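Local coordinates for protein leucine aminopeptidase 2 (PDB 2XQ0) that cleaves di- and tripeptides as a zinc-dependent aminopeptidase of the M1 family and also hydrolyses epoxides weakly in vitro, at residues 18-23 / 373-378; 148-153 / 380-385; 240-245 / 291-296. All coordinates share one frame; numbering follows the deposited sequence.

Interaction 1 (18-23 / 373-378); sequences DQSTLS and QNLNDN
Gln19 and Ser20 meet Leu375, Asn376 and Asp377 where a type I beta turn, Asp18 to Thr21, leans on a loop of the M1 peptidase domain. The turn lies in the loop between helix 4-9 and strand 28-40, and the hydrogen bonding between the two loops runs through two waters. Followed outward, the Gln19 side chain has CB 3.8 Å from the carbonyl O of Asn376, and CG beside the carbonyl O of Leu375. The bend at chi2 (-74°) then turns OE1 toward a water, which donates to it at 2.8 Å. The same water accepts from the backbone N of Asp377, so one water joins Gln19 OE1 to the N-H of Asp377. On the backbone side, Gln19 O receives a CA-H...O contact from Asp377 CA at 3.4 Å, with the CB of Asp377 beside it. Asp377 OD2 also has a long, weak ion pair with Lys94.

Ser20 carries the second bridge. With OG anti to its own carbonyl carbon (chi1 -64°), the hydroxyl faces the loop and donates to the second water at 2.6 Å, which in turn donates to Asn376 O. The same OG rests against Leu375 CD1, at 4.0 Å, so one oxygen meets both a water and a methyl. On the other loop, Leu375 N bonds to Asn318 OD1 and Asn374 O to Arg367. From Thr21 the chain continues into an ST turn, in which Ser23 N bonds to Thr21 OG1. The beta turn itself is stiffened by an Asx turn, in which Ser20 N approaches Asp18 OD1 at 2.9 Å from above the carboxylate plane, 41° out of it.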
loop_
_atom_site.group_PDB
_atom_site.type_symbol
_atom_site.label_atom_id
_atom_site.label_comp_id
_atom_site.label_asym_id
_atom_site.label_seq_id
_atom_site.Cartn_x
_atom_site.Cartn_y
_atom_site.Cartn_z
ATOM N N ASP A 18 5.162 6.990 -19.898
ATOM C CA ASP A 18 4.027 6.735 -19.023
ATOM C C ASP A 18 2.692 7.084 -19.700
ATOM O O ASP A 18 2.343 8.258 -19.819
ATOM C CB ASP A 18 4.186 7.587 -17.750
ATOM C CG ASP A 18 3.081 7.378 -16.758
ATOM O OD1 ASP A 18 2.123 6.628 -17.064
ATOM O OD2 ASP A 18 3.191 7.961 -15.652
ATOM N N GLN A 19 1.933 6.061 -20.075
ATOM C CA GLN A 19 0.670 6.224 -20.808
ATOM C C GLN A 19 -0.512 6.682 -19.942
ATOM O O GLN A 19 -1.608 6.905 -20.465
ATOM C CB GLN A 19 0.285 4.892 -21.454
ATOM C CG GLN A 19 1.316 4.359 -22.444
ATOM C CD GLN A 19 1.303 5.122 -23.735
ATOM O OE1 GLN A 19 0.242 5.491 -24.232
ATOM N NE2 GLN A 19 2.480 5.358 -24.299
ATOM N N SER A 20 -0.298 6.794 -18.629
ATOM C CA SER A 20 -1.378 7.149 -17.702
ATOM C C SER A 20 -1.438 8.641 -17.404
ATOM O O SER A 20 -2.237 9.061 -16.569
ATOM C CB SER A 20 -1.226 6.400 -16.369
ATOM O OG SER A 20 -1.346 5.001 -16.557
ATOM N N THR A 21 -0.589 9.440 -18.050
ATOM C CA THR A 21 -0.656 10.899 -17.863
ATOM C C THR A 21 -1.081 11.584 -19.158
ATOM O O THR A 21 -0.757 11.129 -20.255
ATOM C CB THR A 21 0.676 11.503 -17.377
ATOM O OG1 THR A 21 0.542 12.920 -17.231
ATOM C CG2 THR A 21 1.780 11.240 -18.358
ATOM N N LEU A 22 -1.810 12.683 -19.022
ATOM C CA LEU A 22 -2.207 13.491 -20.170
ATOM C C LEU A 22 -1.237 14.662 -20.324
ATOM O O LEU A 22 -1.387 15.497 -21.216
ATOM C CB LEU A 22 -3.630 14.013 -19.969
ATOM C CG LEU A 22 -4.699 12.930 -19.838
ATOM C CD1 LEU A 22 -6.083 13.537 -19.628
ATOM C CD2 LEU A 22 -4.686 12.033 -21.063
ATOM N N SER A 23 -0.254 14.732 -19.434
ATOM C CA SER A 23 0.671 15.863 -19.407
ATOM C C SER A 23 1.764 15.703 -20.464
ATOM O O SER A 23 1.995 14.604 -20.964
ATOM C CB SER A 23 1.300 16.019 -18.025
ATOM O OG SER A 23 2.287 15.028 -17.807
ATOM N N GLN A 373 3.388 -4.871 -16.733
ATOM C CA GLN A 373 2.046 -4.612 -17.240
ATOM C C GLN A 373 2.072 -3.770 -18.512
ATOM O O GLN A 373 3.103 -3.185 -18.861
ATOM C CB GLN A 373 1.207 -3.932 -16.147
ATOM C CG GLN A 373 0.775 -4.884 -15.069
ATOM C CD GLN A 373 -0.218 -5.908 -15.580
ATOM O OE1 GLN A 373 0.051 -7.116 -15.610
ATOM N NE2 GLN A 373 -1.370 -5.428 -15.994
ATOM N N ASN A 374 0.940 -3.718 -19.202
ATOM C CA ASN A 374 0.835 -3.004 -20.474
ATOM C C ASN A 374 -0.440 -2.199 -20.437
ATOM O O ASN A 374 -1.444 -2.579 -21.027
ATOM C CB ASN A 374 0.832 -3.996 -21.652
ATOM C CG ASN A 374 0.690 -3.311 -23.026
ATOM O OD1 ASN A 374 0.934 -2.115 -23.187
ATOM N ND2 ASN A 374 0.309 -4.096 -24.027
ATOM N N LEU A 375 -0.406 -1.098 -19.701
ATOM C CA LEU A 375 -1.569 -0.259 -19.555
ATOM C C LEU A 375 -1.591 0.633 -20.784
ATOM O O LEU A 375 -0.552 1.015 -21.311
ATOM C CB LEU A 375 -1.462 0.607 -18.297
ATOM C CG LEU A 375 -1.369 -0.047 -16.915
ATOM C CD1 LEU A 375 -1.314 1.023 -15.839
ATOM C CD2 LEU A 375 -2.540 -0.980 -16.654
ATOM N N ASN A 376 -2.763 0.963 -21.267
ATOM C CA ASN A 376 -2.788 1.923 -22.356
ATOM C C ASN A 376 -3.179 3.238 -21.718
ATOM O O ASN A 376 -3.063 3.384 -20.506
ATOM C CB ASN A 376 -3.783 1.498 -23.426
ATOM C CG ASN A 376 -3.636 0.035 -23.820
ATOM O OD1 ASN A 376 -4.577 -0.757 -23.683
ATOM N ND2 ASN A 376 -2.450 -0.335 -24.306
ATOM N N ASP A 377 -3.632 4.198 -22.515
ATOM C CA ASP A 377 -4.219 5.401 -21.946
ATOM C C ASP A 377 -5.696 5.171 -21.656
ATOM O O ASP A 377 -6.389 6.077 -21.208
ATOM C CB ASP A 377 -4.045 6.599 -22.882
ATOM C CG ASP A 377 -4.651 6.363 -24.238
ATOM O OD1 ASP A 377 -5.295 5.309 -24.406
ATOM O OD2 ASP A 377 -4.476 7.221 -25.134
ATOM N N ASN A 378 -6.176 3.958 -21.923
ATOM C CA ASN A 378 -7.570 3.618 -21.662
ATOM C C ASN A 378 -7.721 2.727 -20.424
ATOM O O ASN A 378 -8.822 2.311 -20.071
ATOM C CB ASN A 378 -8.175 2.906 -22.872
ATOM C CG ASN A 378 -7.494 1.575 -23.162
ATOM O OD1 ASN A 378 -6.385 1.312 -22.678
ATOM N ND2 ASN A 378 -8.154 0.728 -23.948
HETATM O O HOH W 1 -2.224 4.336 -24.874
HETATM O O HOH W 2 -3.368 4.303 -18.013
#

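Interaction 2 (148-153 / 380-385); sequences AIHARS and DPDDAF
Ala148, Ile149 and His150 face Pro381, Phe385 and Asp382 across a joint between two loops beside the bestatin pocket, one in the N-terminal domain and one in the peptidase domain. The apolar contacts carry it. Ala148 CB sits at the edge of the Phe385 ring, near its plane, 3.6 Å from CZ and equally close to CE2, and it also approaches Pro381 CB at 4.3 Å. The peptide between Glu147, which binds substrate, and Ala148 is cis. Ile149 reaches Pro381 with its tip: CD1 lies 3.7 Å from Pro381 CD and almost as near CG, the two side chains crossing at about a right angle. Its CG1 stands between the backbone N and the carbonyl carbon (chi1 58°), which turns the branch toward the proline.

One face of the Phe385 ring lies under the carbonyl O of Pro381, 3.4 Å above the plane and over the ring centre, while Phe385 also meets the Phe320 ring and touches the bound inhibitor.

Polar groups brace each side rather than join the two. Asp380 OD1 accepts from Asp382 N at 2.9 Å in an Asx turn at the start of the 3-10 segment 381-384. His150 NE2 comes only within 4.4 Å of Asp382 OD2, which lies obliquely to the ring, while the histidine's ND1 bonds to Thr125. Arg152 is fixed by a salt bridge to Asp159 and has Ile149 CB over one guanidinium face, 3.5 Å from the plane.

Trp317 packs on both Ala148 and Ile149. The 148-153 loop follows strand 141-144 of the four-stranded antiparallel sheet and precedes strand 165-172 of the large mixed sheet, and the 380-385 segment leads into helix 388-403.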
loop_
_atom_site.group_PDB
_atom_site.type_symbol
_atom_site.label_atom_id
_atom_site.label_comp_id
_atom_site.label_asym_id
_atom_site.label_seq_id
_atom_site.Cartn_x
_atom_site.Cartn_y
_atom_site.Cartn_z
ATOM N N ALA A 148 -2.709 5.690 -7.180
ATOM C CA ALA A 148 -1.616 5.958 -8.108
ATOM C C ALA A 148 -1.746 7.285 -8.858
ATOM O O ALA A 148 -0.760 8.013 -8.986
ATOM C CB ALA A 148 -1.506 4.826 -9.118
ATOM N N ILE A 149 -2.939 7.583 -9.382
ATOM C CA ILE A 149 -3.140 8.835 -10.134
ATOM C C ILE A 149 -4.222 9.780 -9.587
ATOM O O ILE A 149 -4.996 10.375 -10.346
ATOM C CB ILE A 149 -3.399 8.566 -11.617
ATOM C CG1 ILE A 149 -4.629 7.662 -11.801
ATOM C CG2 ILE A 149 -2.135 7.921 -12.254
ATOM C CD1 ILE A 149 -5.073 7.530 -13.271
ATOM N N HIS A 150 -4.257 9.952 -8.275
ATOM C CA HIS A 150 -5.224 10.876 -7.671
ATOM C C HIS A 150 -4.601 12.230 -7.317
ATOM O O HIS A 150 -5.314 13.149 -6.897
ATOM C CB HIS A 150 -5.852 10.241 -6.425
ATOM C CG HIS A 150 -6.682 9.034 -6.729
ATOM N ND1 HIS A 150 -7.875 9.112 -7.413
ATOM C CD2 HIS A 150 -6.479 7.722 -6.470
ATOM C CE1 HIS A 150 -8.378 7.898 -7.553
ATOM N NE2 HIS A 150 -7.555 7.037 -6.982
ATOM N N ALA A 151 -3.285 12.366 -7.463
ATOM C CA ALA A 151 -2.661 13.665 -7.176
ATOM C C ALA A 151 -3.278 14.747 -8.056
ATOM O O ALA A 151 -3.491 15.878 -7.617
ATOM C CB ALA A 151 -1.170 13.605 -7.360
ATOM N N ARG A 152 -3.580 14.391 -9.300
ATOM C CA ARG A 152 -4.221 15.324 -10.236
ATOM C C ARG A 152 -5.635 15.726 -9.785
ATOM O O ARG A 152 -6.242 16.614 -10.371
ATOM C CB ARG A 152 -4.274 14.717 -11.648
ATOM C CG ARG A 152 -5.204 13.492 -11.735
ATOM C CD ARG A 152 -5.053 12.700 -13.045
ATOM N NE ARG A 152 -3.722 12.100 -13.166
ATOM C CZ ARG A 152 -3.326 11.267 -14.129
ATOM N NH1 ARG A 152 -4.144 10.919 -15.124
ATOM N NH2 ARG A 152 -2.089 10.783 -14.098
ATOM N N SER A 153 -6.168 15.082 -8.749
ATOM C CA SER A 153 -7.495 15.481 -8.250
ATOM C C SER A 153 -7.337 16.388 -7.033
ATOM O O SER A 153 -8.323 16.920 -6.486
ATOM C CB SER A 153 -8.329 14.240 -7.923
ATOM O OG SER A 153 -9.677 14.546 -7.635
ATOM N N ASP A 380 -7.337 1.974 -16.392
ATOM C CA ASP A 380 -7.177 2.506 -15.051
ATOM C C ASP A 380 -6.027 1.753 -14.411
ATOM O O ASP A 380 -6.059 0.524 -14.340
ATOM C CB ASP A 380 -8.466 2.294 -14.255
ATOM C CG ASP A 380 -8.434 2.957 -12.890
ATOM O OD1 ASP A 380 -7.331 3.252 -12.379
ATOM O OD2 ASP A 380 -9.523 3.172 -12.317
ATOM N N PRO A 381 -4.991 2.481 -13.960
ATOM C CA PRO A 381 -3.850 1.857 -13.286
ATOM C C PRO A 381 -4.282 0.981 -12.114
ATOM O O PRO A 381 -3.618 -0.022 -11.832
ATOM C CB PRO A 381 -3.050 3.057 -12.778
ATOM C CG PRO A 381 -3.341 4.128 -13.756
ATOM C CD PRO A 381 -4.768 3.918 -14.196
ATOM N N ASP A 382 -5.368 1.358 -11.442
ATOM C CA ASP A 382 -5.944 0.545 -10.370
ATOM C C ASP A 382 -6.153 -0.885 -10.845
ATOM O O ASP A 382 -5.825 -1.837 -10.144
ATOM C CB ASP A 382 -7.299 1.108 -9.921
ATOM C CG ASP A 382 -7.178 2.196 -8.863
ATOM O OD1 ASP A 382 -6.158 2.227 -8.140
ATOM O OD2 ASP A 382 -8.119 3.015 -8.743
ATOM N N ASP A 383 -6.706 -1.026 -12.044
ATOM C CA ASP A 383 -7.092 -2.332 -12.566
ATOM C C ASP A 383 -5.931 -3.316 -12.626
ATOM O O ASP A 383 -6.137 -4.514 -12.808
ATOM C CB ASP A 383 -7.735 -2.200 -13.956
ATOM C CG ASP A 383 -9.132 -1.604 -13.899
ATOM O OD1 ASP A 383 -9.587 -1.220 -12.795
ATOM O OD2 ASP A 383 -9.776 -1.521 -14.967
ATOM N N ALA A 384 -4.714 -2.811 -12.464
ATOM C CA ALA A 384 -3.525 -3.647 -12.560
ATOM C C ALA A 384 -2.897 -3.894 -11.203
ATOM O O ALA A 384 -1.916 -4.622 -11.094
ATOM C CB ALA A 384 -2.511 -3.005 -13.474
ATOM N N PHE A 385 -3.441 -3.272 -10.165
ATOM C CA PHE A 385 -2.919 -3.515 -8.830
ATOM C C PHE A 385 -3.540 -4.794 -8.281
ATOM O O PHE A 385 -4.760 -4.997 -8.304
ATOM C CB PHE A 385 -3.115 -2.308 -7.904
ATOM C CG PHE A 385 -2.455 -1.052 -8.413
ATOM C CD1 PHE A 385 -1.231 -1.114 -9.066
ATOM C CD2 PHE A 385 -3.056 0.183 -8.256
ATOM C CE1 PHE A 385 -0.620 0.032 -9.546
ATOM C CE2 PHE A 385 -2.446 1.332 -8.736
ATOM C CZ PHE A 385 -1.230 1.256 -9.376
#

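Interaction 3 (240-245 / 291-296); sequences ENDVEK and HDRSNI
Arg293 lies with one guanidinium face against Asn241, whose CB sits 3.2 Å above the plane, offset toward the rim. The Asn241 amide runs nearly parallel to that plane, 7° apart, with CG 3.5 Å from Arg293 NH1. Asp242 fits against Ile296, its CG 3.7 Å from CD1, and its OD2 is also near Arg293 CD.

At the guanidinium edge a water links NH2 of Arg293 to Glu240 OE2, which is itself 4.1 Å from that nitrogen, beyond a salt bridge. Arg293 is extended from CG to NE, which carries its head past Asp242 to Asn241 and Glu240. NH2 also bonds to Trp237 O, and the Trp237 ring makes a cation-pi contact with the guanidinium. An alanine here would probably leave Trp237 O and its ring without their cationic partner and break the water bridge to Glu240.

Farther out, Asn241 ND2 donates to Asp242 OD2 at 2.9 Å, and Lys245 NZ forms a salt bridge, weak as a hydrogen bond, with Asp242 OD1. Asp242 occupies the N-cap position of helix 243-253, but its carboxylate, held by these two partners, makes no capping bond. At this exposed edge of the peptidase domain the nearby carboxylates are likely to temper the arginine's charge, while the joint itself rests on a face contact, one bridging water and a methyl against a carboxylate.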
loop_
_atom_site.group_PDB
_atom_site.type_symbol
_atom_site.label_atom_id
_atom_site.label_comp_id
_atom_site.label_asym_id
_atom_site.label_seq_id
_atom_site.Cartn_x
_atom_site.Cartn_y
_atom_site.Cartn_z
ATOM N N GLU A 240 7.349 2.432 19.933
ATOM C CA GLU A 240 8.545 3.062 20.521
ATOM C C GLU A 240 9.658 2.072 20.809
ATOM O O GLU A 240 10.794 2.481 21.052
ATOM C CB GLU A 240 8.218 3.794 21.830
ATOM C CG GLU A 240 7.886 2.846 22.963
ATOM C CD GLU A 240 7.390 3.556 24.233
ATOM O OE1 GLU A 240 7.509 4.801 24.356
ATOM O OE2 GLU A 240 6.871 2.853 25.116
ATOM N N ASN A 241 9.334 0.783 20.821
ATOM C CA ASN A 241 10.324 -0.229 21.175
ATOM C C ASN A 241 11.015 -0.772 19.942
ATOM O O ASN A 241 11.978 -1.504 20.056
ATOM C CB ASN A 241 9.677 -1.391 21.927
ATOM C CG ASN A 241 10.665 -2.517 22.245
ATOM O OD1 ASN A 241 11.545 -2.366 23.098
ATOM N ND2 ASN A 241 10.512 -3.656 21.564
ATOM N N ASP A 242 10.533 -0.403 18.759
ATOM C CA ASP A 242 10.924 -1.137 17.568
ATOM C C ASP A 242 11.276 -0.297 16.346
ATOM O O ASP A 242 11.987 -0.783 15.481
ATOM C CB ASP A 242 9.825 -2.139 17.193
ATOM C CG ASP A 242 9.821 -3.367 18.091
ATOM O OD1 ASP A 242 10.583 -4.314 17.791
ATOM O OD2 ASP A 242 9.062 -3.389 19.095
ATOM N N VAL A 243 10.758 0.929 16.249
ATOM C CA VAL A 243 10.947 1.702 15.019
ATOM C C VAL A 243 12.428 2.019 14.775
ATOM O O VAL A 243 12.906 1.879 13.663
ATOM C CB VAL A 243 10.032 2.983 14.903
ATOM C CG1 VAL A 243 10.217 3.916 16.071
ATOM C CG2 VAL A 243 10.301 3.730 13.578
ATOM N N GLU A 244 13.179 2.412 15.802
ATOM C CA GLU A 244 14.567 2.749 15.516
ATOM C C GLU A 244 15.354 1.508 15.117
ATOM O O GLU A 244 16.211 1.569 14.246
ATOM C CB GLU A 244 15.238 3.510 16.652
ATOM C CG GLU A 244 16.699 3.814 16.394
ATOM C CD GLU A 244 16.927 4.880 15.328
ATOM O OE1 GLU A 244 15.954 5.523 14.874
ATOM O OE2 GLU A 244 18.102 5.081 14.948
ATOM N N LYS A 245 15.033 0.377 15.730
ATOM C CA LYS A 245 15.647 -0.889 15.356
ATOM C C LYS A 245 15.395 -1.231 13.883
ATOM O O LYS A 245 16.304 -1.664 13.185
ATOM C CB LYS A 245 15.143 -2.002 16.280
ATOM C CG LYS A 245 15.595 -3.403 15.919
ATOM C CD LYS A 245 15.238 -4.375 17.038
ATOM C CE LYS A 245 13.755 -4.307 17.380
ATOM N NZ LYS A 245 13.463 -4.797 18.772
ATOM N N HIS A 291 -1.848 -3.730 20.859
ATOM C CA HIS A 291 -1.495 -3.686 22.283
ATOM C C HIS A 291 -0.442 -4.712 22.696
ATOM O O HIS A 291 -0.108 -4.810 23.873
ATOM C CB HIS A 291 -2.741 -3.792 23.183
ATOM C CG HIS A 291 -3.724 -2.679 22.981
ATOM N ND1 HIS A 291 -4.803 -2.783 22.127
ATOM C CD2 HIS A 291 -3.773 -1.429 23.496
ATOM C CE1 HIS A 291 -5.480 -1.648 22.134
ATOM N NE2 HIS A 291 -4.877 -0.809 22.955
ATOM N N ASP A 292 0.091 -5.454 21.734
ATOM C CA ASP A 292 1.160 -6.412 22.027
ATOM C C ASP A 292 2.340 -6.291 21.061
ATOM O O ASP A 292 3.373 -6.940 21.250
ATOM C CB ASP A 292 0.618 -7.839 21.999
ATOM C CG ASP A 292 0.050 -8.214 20.649
ATOM O OD1 ASP A 292 0.166 -7.402 19.708
ATOM O OD2 ASP A 292 -0.513 -9.321 20.527
ATOM N N ARG A 293 2.172 -5.466 20.029
ATOM C CA ARG A 293 3.197 -5.241 19.008
ATOM C C ARG A 293 3.293 -6.329 17.939
ATOM O O ARG A 293 4.368 -6.556 17.386
ATOM C CB ARG A 293 4.564 -4.997 19.646
ATOM C CG ARG A 293 4.604 -3.733 20.456
ATOM C CD ARG A 293 5.816 -3.657 21.352
ATOM N NE ARG A 293 5.837 -2.399 22.089
ATOM C CZ ARG A 293 6.627 -2.158 23.129
ATOM N NH1 ARG A 293 7.449 -3.102 23.573
ATOM N NH2 ARG A 293 6.589 -0.981 23.734
ATOM N N SER A 294 2.165 -6.959 17.617
ATOM C CA SER A 294 2.120 -8.050 16.638
ATOM C C SER A 294 2.195 -7.626 15.176
ATOM O O SER A 294 2.718 -8.371 14.344
ATOM C CB SER A 294 0.838 -8.863 16.816
ATOM O OG SER A 294 0.654 -9.250 18.160
ATOM N N ASN A 295 1.671 -6.443 14.859
ATOM C CA ASN A 295 1.436 -6.054 13.473
ATOM C C ASN A 295 2.418 -5.064 12.863
ATOM O O ASN A 295 2.114 -4.434 11.849
ATOM C CB ASN A 295 0.038 -5.455 13.337
ATOM C CG ASN A 295 -1.037 -6.446 13.642
ATOM O OD1 ASN A 295 -0.815 -7.658 13.553
ATOM N ND2 ASN A 295 -2.220 -5.949 14.011
ATOM N N ILE A 296 3.586 -4.912 13.458
ATOM C CA ILE A 296 4.437 -3.793 13.063
ATOM C C ILE A 296 5.209 -3.958 11.740
ATOM O O ILE A 296 5.815 -2.999 11.250
ATOM C CB ILE A 296 5.369 -3.367 14.207
ATOM C CG1 ILE A 296 6.048 -4.586 14.819
ATOM C CG2 ILE A 296 4.580 -2.613 15.278
ATOM C CD1 ILE A 296 6.816 -4.263 16.064
HETATM O O HOH W 3 8.089 0.262 25.877
#

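In the fold
Interactions 1 and 2 adjoin, their centres 10 Å apart, and their segments alternate along the chain: the two loops of the N-terminal part each meet the run between helices 365-368 and 388-403. They touch directly, Ser20 O lying 3.0 Å from Arg152 NH2 and Leu375 CD1 3.7 Å from Pro381 CA. Interaction 2 stands nearer the inhibitor, the side chain of Phe385 being about 4 Å from bestatin and about 10 Å from the zinc ion, whereas the side chain of Leu375 in interaction 1 is about 11 Å from bestatin. Interaction 3 is remote, its centre 31 Å from that of interaction 2, yet the side chain of Ile296 lies about 10 Å from that of the zinc ligand His301.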